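Local coordinates for protein minor fimbrium tip subunit Mfa3 (Porphyromonas gingivalis ATCC 33277, PDB 5NF4) that serves as a tip subunit of the minor (Mfa1) fimbriae, filaments that mediate adhesion to host cells and other oral bacteria and promote biofilm formation, at residues I148-N152 with L250-P254; F159-Y165 with V190-V196; V290-E296 with R324-Y328. One frame throughout, in Å; residues are numbered along the deposited sequence.

The three contacts lie in the middle part of an elongated, strand-rich chain, their centres about 15 to 20 Å apart. Strand 180-205 links all three: it is one side of interaction 2, paired antiparallel with strand 161-170, and it neighbours strand 248-254 of interaction 1 (antiparallel) and strand 324-332 of interaction 3 (parallel). Along the chain, interaction 2 is nested within the loop that interaction 1 closes, and interaction 3 follows both. Interactions 1 and 2 touch where the Phe159 ring meets Tyr252 and His149; interactions 1 and 3 touch through Met253 and Ile292. Interactions 2 and 3 do not touch. Strand 180-205 thus borders partners from three separate parts of the sequence.

Interaction 1 (I148-N152 with L250-P254); sequences IHYHN and LGYMP
His149 turns its carbonyl, not its ring, to strand 248-254: His149 O comes 3.3 Å from Tyr252 CB. The imidazole lies off to one side, its NE2 hydrogen-bonded to Asn157 and its ring against Phe159. Tyr150, at the close of the short 3-10 turn, makes the one direct hydrogen bond, Tyr252 N to Tyr150 O at 3.1 Å. The N-H points fairly straight at the oxygen (158°), but the donor stands above the carbonyl plane, 55° out of it. A CA-H...O contact runs the other way, from Tyr150 CA to Tyr252 O at 3.4 Å. The Tyr150 side chain starts away from the strand, yet with CG anti to the carbonyl carbon (chi1 -64°) the ring runs back along it, and CE1 meets Pro254 CD at 3.7 Å, the two side chains crossing at about a right angle. Beyond this, Tyr150 OH bonds to Asn219 O and the ring stacks on Tyr235. His151 offers its carbonyl to the edge of the Tyr252 ring, near the ring plane, with His151 O 3.3 Å from CE1. Asn152 CA packs against the same CE1, while the phenol oxygen of Tyr252 bonds to Glu66. A water donates to Tyr150 O and Leu250 O and accepts a weak bond from His151 ND1. Tyr150 O therefore receives two donors, whereas the buried Tyr252 O has no hydrogen-bond partner in the model and meets Tyr150 through the CA-H contact and the ring carbon CD1. The turn is thus held to the strand by one amide bond, a water bridge and aromatic packing.

Interaction 2 (F159-Y165 with V190-V196); sequences FPMSRMY and VKLQRVV. With SO4 (sulfate ion), chain D.
Met161 and Arg194 face each other as a non-hydrogen-bonded antiparallel pair, their side chains running side by side in the same direction, with Met161 CE 4.1 Å from Arg194 CG. The thioether arm, extended beyond CG, fills the groove between this aliphatic stem and Leu192 CB. Arg194 carries its charged end onward to Asp67. The Val196 CG2 methyl is a bump set on one face of the Phe159 ring, 4.0 Å from its centroid, a CH-pi contact. Both Val195 methyls come up to Pro160 O from one side, and CG2 also presses on Pro160 CB at 3.7 Å. One residue past Ser162, Arg163 leaves the strand on the Met161 side and bends at chi2 (74°), laying its guanidinium alongside Lys191. There NH1 bonds to Lys191 O at 3.0 Å, in the carbonyl plane and on a lone pair. Gln193 NE2 lies over one guanidinium face and Tyr165 OH over the opposite one, both displaced toward the rim. Tyr165 OH also accepts Lys191 N, and Val190 CG1 fits against its ring edge. Reciprocal bonds make Ser162-Gln193 a hydrogen-bonded antiparallel pair; Val195 N to Pro160 O carries the contact just past it. The N-to-C directions of 161-165 and 190-194 are 130° apart, well short of exactly antiparallel, within the beta hairpin of strands 161-170 and 180-205.

Interaction 3 (V290-E296 with R324-Y328); sequences VPIITHE and RHYIY
Glu296 and Arg324 reach toward each other from opposite directions and join in a salt bridge, Arg324 NH2 to Glu296 OE2 at 2.6 Å. Both chains are folded: Glu296 bends at chi2, and Arg324 at chi2 and chi3, which curls its guanidinium up to the carboxylate. The two planes are nearly coplanar, 8° apart, and OE2 receives the N-H through its syn lone pair, a single edge-on bond. Thr294 has OG1 anti to its carbonyl carbon (chi1 -63°), which presents the hydroxyl to Tyr326. Tyr326 OH donates to Thr294 OG1 at 2.8 Å, and Thr294 OG1 is also bonded to Thr319 O. Ile293 O lies at the edge of the same ring, 3.2 Å from Tyr326 CE2. A single branch of Ile292, CG2, touches both tyrosines, Tyr326 CD2 at 3.9 Å and Tyr328 OH at 3.7 Å. Val290 CG1 packs on Tyr328 CE2 at 4.2 Å. Tyr328 OH is hydrogen-bonded to Tyr304 of helix 304-308, and its ring meets Phe278 of strand 277-282 edge-to-face. The irregular chain that follows strand 287-291 thus crosses one side of strand 324-332, between that strand and helix 304-308, with strands 180-205 and 337-345 flanking the tyrosines.

Interaction 1 (I148-N152 with L250-P254)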
# COMPACT_ATOMS: atom_id res chain seq x y z
N ILE A 148 6.39 13.38 -0.78
CA ILE A 148 7.48 12.77 -0.02
C ILE A 148 7.29 11.24 0.09
O ILE A 148 8.28 10.51 0.22
CB ILE A 148 7.63 13.43 1.37
CG1 ILE A 148 9.00 13.08 1.97
CG2 ILE A 148 6.57 12.99 2.33
CD1 ILE A 148 10.19 13.57 1.17
N HIS A 149 6.06 10.76 -0.02
CA HIS A 149 5.80 9.33 0.18
C HIS A 149 6.24 8.44 -0.98
O HIS A 149 6.27 7.23 -0.81
CB HIS A 149 4.32 9.09 0.50
CG HIS A 149 3.98 9.48 1.89
ND1 HIS A 149 2.71 9.83 2.30
CD2 HIS A 149 4.78 9.63 2.98
CE1 HIS A 149 2.74 10.13 3.59
NE2 HIS A 149 3.98 10.02 4.02
N TYR A 150 6.62 9.00 -2.13
CA TYR A 150 7.26 8.17 -3.14
C TYR A 150 8.71 7.85 -2.74
O TYR A 150 9.38 6.99 -3.35
CB TYR A 150 7.22 8.86 -4.52
CG TYR A 150 5.84 9.08 -5.10
CD1 TYR A 150 5.22 8.11 -5.88
CD2 TYR A 150 5.14 10.26 -4.88
CE1 TYR A 150 3.95 8.32 -6.39
CE2 TYR A 150 3.88 10.46 -5.41
CZ TYR A 150 3.30 9.49 -6.17
OH TYR A 150 2.04 9.70 -6.67
N HIS A 151 9.23 8.58 -1.75
CA HIS A 151 10.57 8.39 -1.28
C HIS A 151 10.67 7.73 0.08
O HIS A 151 11.53 6.89 0.30
CB HIS A 151 11.30 9.73 -1.18
CG HIS A 151 11.44 10.45 -2.49
ND1 HIS A 151 12.34 10.06 -3.45
CD2 HIS A 151 10.79 11.53 -2.98
CE1 HIS A 151 12.25 10.89 -4.48
NE2 HIS A 151 11.31 11.78 -4.23
N ASN A 152 9.83 8.17 1.01
CA ASN A 152 9.88 7.62 2.37
C ASN A 152 8.77 8.19 3.21
O ASN A 152 8.24 9.25 2.93
CB ASN A 152 11.23 7.91 3.05
CG ASN A 152 11.65 9.36 2.91
OD1 ASN A 152 12.43 9.70 2.02
ND2 ASN A 152 11.13 10.22 3.77
N LEU A 250 15.53 2.54 -2.51
CA LEU A 250 14.11 2.35 -2.18
C LEU A 250 13.23 3.43 -2.77
O LEU A 250 13.63 4.59 -2.89
CB LEU A 250 13.90 2.35 -0.65
CG LEU A 250 14.56 1.24 0.15
CD1 LEU A 250 14.26 1.48 1.64
CD2 LEU A 250 14.08 -0.15 -0.29
N GLY A 251 12.01 3.01 -3.08
CA GLY A 251 10.91 3.93 -3.33
C GLY A 251 9.57 3.29 -2.99
O GLY A 251 9.48 2.10 -2.62
N TYR A 252 8.52 4.07 -3.11
CA TYR A 252 7.17 3.59 -2.85
C TYR A 252 6.21 4.13 -3.88
O TYR A 252 6.44 5.18 -4.46
CB TYR A 252 6.70 4.00 -1.43
CG TYR A 252 7.69 3.67 -0.35
CD1 TYR A 252 8.73 4.54 -0.05
CD2 TYR A 252 7.60 2.49 0.36
CE1 TYR A 252 9.63 4.24 0.94
CE2 TYR A 252 8.50 2.20 1.36
CZ TYR A 252 9.52 3.07 1.63
OH TYR A 252 10.44 2.79 2.61
N MET A 253 5.12 3.42 -4.11
CA MET A 253 4.13 3.93 -5.03
C MET A 253 2.74 3.39 -4.70
O MET A 253 2.60 2.29 -4.14
CB MET A 253 4.45 3.57 -6.48
CG MET A 253 4.55 2.11 -6.79
SD MET A 253 5.99 1.26 -6.09
CE MET A 253 6.23 0.07 -7.45
N PRO A 254 1.72 4.15 -5.09
CA PRO A 254 0.39 3.61 -4.82
C PRO A 254 0.07 2.37 -5.65
O PRO A 254 0.64 2.15 -6.72
CB PRO A 254 -0.53 4.75 -5.19
CG PRO A 254 0.32 5.97 -5.21
CD PRO A 254 1.65 5.48 -5.70
O HOH W 1 12.21 6.94 -3.92

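Interaction 2 (F159-Y165 with V190-V196)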
# COMPACT_ATOMS: atom_id res chain seq x y z
N PHE A 159 2.66 6.73 6.12
CA PHE A 159 1.88 6.27 4.95
C PHE A 159 0.42 6.11 5.31
O PHE A 159 0.12 5.55 6.36
CB PHE A 159 2.39 4.90 4.45
CG PHE A 159 3.76 4.91 3.88
CD1 PHE A 159 4.12 5.79 2.86
CD2 PHE A 159 4.69 3.98 4.30
CE1 PHE A 159 5.40 5.77 2.33
CE2 PHE A 159 5.94 3.95 3.79
CZ PHE A 159 6.31 4.85 2.79
N PRO A 160 -0.51 6.55 4.45
CA PRO A 160 -1.91 6.17 4.68
C PRO A 160 -2.09 4.67 4.75
O PRO A 160 -1.45 3.92 4.01
CB PRO A 160 -2.65 6.74 3.46
CG PRO A 160 -1.76 7.89 2.98
CD PRO A 160 -0.35 7.40 3.26
N MET A 161 -2.95 4.23 5.68
CA MET A 161 -3.26 2.81 5.84
C MET A 161 -4.75 2.65 6.10
O MET A 161 -5.42 3.59 6.54
CB MET A 161 -2.47 2.18 6.98
CG MET A 161 -1.05 2.61 7.08
SD MET A 161 -0.28 1.71 8.43
CE MET A 161 1.35 2.46 8.44
N SER A 162 -5.27 1.48 5.78
CA SER A 162 -6.66 1.21 6.12
C SER A 162 -6.96 -0.25 6.25
O SER A 162 -6.18 -1.13 5.85
CB SER A 162 -7.56 1.79 5.05
OG SER A 162 -7.27 1.13 3.83
N ARG A 163 -8.13 -0.52 6.81
CA ARG A 163 -8.65 -1.87 6.78
C ARG A 163 -10.13 -1.78 7.04
O ARG A 163 -10.58 -0.90 7.77
CB ARG A 163 -7.94 -2.75 7.81
CG ARG A 163 -8.19 -4.24 7.63
CD ARG A 163 -7.44 -4.83 6.47
NE ARG A 163 -7.87 -6.21 6.32
CZ ARG A 163 -7.25 -7.26 6.84
NH1 ARG A 163 -6.10 -7.12 7.50
NH2 ARG A 163 -7.78 -8.46 6.67
N MET A 164 -10.90 -2.65 6.40
CA MET A 164 -12.32 -2.73 6.71
C MET A 164 -12.76 -4.17 6.86
O MET A 164 -12.26 -5.09 6.19
CB MET A 164 -13.17 -1.98 5.67
CG MET A 164 -13.19 -2.49 4.28
SD MET A 164 -14.33 -1.51 3.24
CE MET A 164 -15.90 -2.24 3.75
N TYR A 165 -13.71 -4.37 7.79
CA TYR A 165 -14.27 -5.68 8.07
C TYR A 165 -15.79 -5.56 8.03
O TYR A 165 -16.37 -4.81 8.81
CB TYR A 165 -13.82 -6.18 9.44
CG TYR A 165 -12.32 -6.21 9.66
CD1 TYR A 165 -11.55 -7.30 9.27
CD2 TYR A 165 -11.67 -5.15 10.27
CE1 TYR A 165 -10.19 -7.33 9.49
CE2 TYR A 165 -10.31 -5.19 10.52
CZ TYR A 165 -9.58 -6.26 10.13
OH TYR A 165 -8.22 -6.29 10.36
N VAL A 190 -6.56 -6.08 14.60
CA VAL A 190 -6.82 -5.31 13.41
C VAL A 190 -5.46 -5.06 12.75
O VAL A 190 -4.56 -4.54 13.40
CB VAL A 190 -7.51 -3.97 13.72
CG1 VAL A 190 -7.57 -3.06 12.48
CG2 VAL A 190 -8.90 -4.21 14.24
N LYS A 191 -5.35 -5.39 11.47
CA LYS A 191 -4.08 -5.31 10.75
C LYS A 191 -4.26 -4.34 9.61
O LYS A 191 -4.96 -4.63 8.62
CB LYS A 191 -3.64 -6.67 10.24
CG LYS A 191 -3.32 -7.69 11.34
CD LYS A 191 -3.64 -9.11 10.87
CE LYS A 191 -3.53 -10.12 11.99
NZ LYS A 191 -3.66 -11.51 11.49
N LEU A 192 -3.65 -3.18 9.75
CA LEU A 192 -3.83 -2.11 8.78
C LEU A 192 -2.97 -2.39 7.57
O LEU A 192 -1.85 -2.88 7.73
CB LEU A 192 -3.46 -0.77 9.40
CG LEU A 192 -4.26 -0.43 10.67
CD1 LEU A 192 -3.59 0.70 11.46
CD2 LEU A 192 -5.66 -0.06 10.28
N GLN A 193 -3.49 -2.10 6.39
CA GLN A 193 -2.73 -2.27 5.15
C GLN A 193 -2.32 -0.92 4.62
O GLN A 193 -3.17 -0.04 4.47
CB GLN A 193 -3.55 -3.00 4.09
CG GLN A 193 -3.73 -4.45 4.45
CD GLN A 193 -4.81 -5.12 3.62
OE1 GLN A 193 -5.40 -4.50 2.73
NE2 GLN A 193 -5.06 -6.39 3.89
N ARG A 194 -1.03 -0.76 4.31
CA ARG A 194 -0.58 0.46 3.65
C ARG A 194 -1.20 0.56 2.26
O ARG A 194 -1.48 -0.47 1.64
CB ARG A 194 0.95 0.49 3.54
CG ARG A 194 1.66 0.41 4.90
CD ARG A 194 3.12 0.04 4.75
NE ARG A 194 3.77 -0.26 6.03
CZ ARG A 194 3.80 -1.46 6.60
NH1 ARG A 194 3.22 -2.50 6.02
NH2 ARG A 194 4.41 -1.61 7.77
N VAL A 195 -1.39 1.79 1.78
CA VAL A 195 -1.99 2.05 0.46
C VAL A 195 -0.92 2.02 -0.65
O VAL A 195 -1.27 2.09 -1.83
CB VAL A 195 -2.74 3.42 0.44
CG1 VAL A 195 -3.83 3.41 1.51
CG2 VAL A 195 -1.77 4.59 0.63
N VAL A 196 0.35 1.92 -0.24
CA VAL A 196 1.47 1.90 -1.19
C VAL A 196 2.14 0.53 -1.17
O VAL A 196 1.97 -0.25 -0.22
CB VAL A 196 2.54 3.00 -0.87
CG1 VAL A 196 1.97 4.41 -1.08
CG2 VAL A 196 3.08 2.87 0.54
S SO4 D . -3.26 -12.43 14.79
O1 SO4 D . -2.18 -12.54 13.82
O2 SO4 D . -3.70 -11.04 14.89
O3 SO4 D . -4.38 -13.27 14.39
O4 SO4 D . -2.76 -12.87 16.09
O HOH W 2 -5.36 -0.09 2.48

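Interaction 3 (V290-E296 with R324-Y328)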
# COMPACT_ATOMS: atom_id res chain seq x y z
N VAL A 290 13.04 -1.63 -16.61
CA VAL A 290 12.67 -2.88 -15.97
C VAL A 290 11.22 -2.76 -15.55
O VAL A 290 10.91 -2.11 -14.56
CB VAL A 290 13.53 -3.18 -14.77
CG1 VAL A 290 13.17 -4.55 -14.13
CG2 VAL A 290 15.03 -3.14 -15.18
N PRO A 291 10.31 -3.35 -16.32
CA PRO A 291 8.89 -3.32 -15.93
C PRO A 291 8.69 -4.06 -14.62
O PRO A 291 9.34 -5.08 -14.38
CB PRO A 291 8.19 -4.03 -17.10
CG PRO A 291 9.15 -3.96 -18.23
CD PRO A 291 10.51 -4.07 -17.58
N ILE A 292 7.80 -3.54 -13.79
CA ILE A 292 7.46 -4.13 -12.50
C ILE A 292 6.22 -5.00 -12.67
O ILE A 292 5.27 -4.58 -13.33
CB ILE A 292 7.25 -3.01 -11.47
CG1 ILE A 292 8.56 -2.25 -11.25
CG2 ILE A 292 6.74 -3.57 -10.15
CD1 ILE A 292 8.37 -0.91 -10.58
N ILE A 293 6.27 -6.23 -12.17
CA ILE A 293 5.15 -7.17 -12.29
C ILE A 293 4.82 -7.77 -10.95
O ILE A 293 5.63 -7.69 -10.02
CB ILE A 293 5.47 -8.30 -13.27
CG1 ILE A 293 6.50 -9.29 -12.67
CG2 ILE A 293 6.01 -7.74 -14.55
CD1 ILE A 293 6.94 -10.39 -13.63
N THR A 294 3.64 -8.38 -10.87
CA THR A 294 3.27 -9.23 -9.75
C THR A 294 3.21 -10.65 -10.26
O THR A 294 2.33 -11.01 -11.04
CB THR A 294 1.90 -8.82 -9.15
OG1 THR A 294 1.99 -7.49 -8.62
CG2 THR A 294 1.51 -9.78 -8.07
N HIS A 295 4.15 -11.47 -9.80
CA HIS A 295 4.22 -12.86 -10.20
C HIS A 295 4.73 -13.74 -9.09
O HIS A 295 5.83 -13.52 -8.60
CB HIS A 295 5.13 -13.01 -11.43
CG HIS A 295 5.14 -14.38 -12.00
ND1 HIS A 295 4.10 -14.88 -12.76
CD2 HIS A 295 6.04 -15.38 -11.89
CE1 HIS A 295 4.38 -16.13 -13.10
NE2 HIS A 295 5.55 -16.45 -12.59
N GLU A 296 3.90 -14.70 -8.68
CA GLU A 296 4.25 -15.71 -7.69
C GLU A 296 4.85 -16.91 -8.38
O GLU A 296 4.40 -17.32 -9.46
CB GLU A 296 3.02 -16.16 -6.89
CG GLU A 296 2.13 -15.05 -6.36
CD GLU A 296 2.75 -14.31 -5.20
OE1 GLU A 296 3.71 -14.83 -4.59
OE2 GLU A 296 2.27 -13.19 -4.89
N ARG A 324 2.54 -4.67 -0.65
CA ARG A 324 3.43 -5.74 -1.06
C ARG A 324 4.83 -5.15 -1.27
O ARG A 324 4.99 -3.94 -1.46
CB ARG A 324 2.94 -6.41 -2.35
CG ARG A 324 1.54 -7.05 -2.22
CD ARG A 324 1.50 -8.24 -1.28
NE ARG A 324 2.22 -9.43 -1.76
CZ ARG A 324 1.84 -10.19 -2.78
NH1 ARG A 324 0.75 -9.90 -3.50
NH2 ARG A 324 2.57 -11.25 -3.11
N HIS A 325 5.81 -6.03 -1.24
CA HIS A 325 7.22 -5.66 -1.30
C HIS A 325 7.84 -6.28 -2.55
O HIS A 325 7.93 -7.51 -2.66
CB HIS A 325 7.86 -6.14 0.00
CG HIS A 325 9.28 -5.72 0.24
ND1 HIS A 325 10.00 -6.19 1.32
CD2 HIS A 325 10.11 -4.90 -0.44
CE1 HIS A 325 11.22 -5.67 1.29
NE2 HIS A 325 11.31 -4.89 0.23
N TYR A 326 8.27 -5.42 -3.48
CA TYR A 326 8.84 -5.80 -4.77
C TYR A 326 10.35 -5.66 -4.67
O TYR A 326 10.88 -4.55 -4.51
CB TYR A 326 8.26 -4.92 -5.90
CG TYR A 326 6.77 -5.14 -6.10
CD1 TYR A 326 5.86 -4.54 -5.24
CD2 TYR A 326 6.30 -5.97 -7.10
CE1 TYR A 326 4.47 -4.78 -5.37
CE2 TYR A 326 4.91 -6.20 -7.26
CZ TYR A 326 4.01 -5.60 -6.38
OH TYR A 326 2.64 -5.84 -6.48
N ILE A 327 11.03 -6.80 -4.74
CA ILE A 327 12.47 -6.87 -4.46
C ILE A 327 13.23 -7.29 -5.71
O ILE A 327 12.98 -8.36 -6.28
CB ILE A 327 12.76 -7.84 -3.29
CG1 ILE A 327 11.97 -7.41 -2.05
CG2 ILE A 327 14.26 -7.88 -2.98
CD1 ILE A 327 11.89 -8.49 -0.98
N TYR A 328 14.17 -6.45 -6.13
CA TYR A 328 15.02 -6.72 -7.27
C TYR A 328 16.47 -6.83 -6.85
O TYR A 328 16.97 -6.07 -6.00
CB TYR A 328 14.86 -5.62 -8.34
CG TYR A 328 13.47 -5.66 -8.91
CD1 TYR A 328 12.42 -5.02 -8.27
CD2 TYR A 328 13.19 -6.40 -10.06
CE1 TYR A 328 11.14 -5.08 -8.77
CE2 TYR A 328 11.90 -6.47 -10.57
CZ TYR A 328 10.89 -5.80 -9.93
OH TYR A 328 9.61 -5.89 -10.41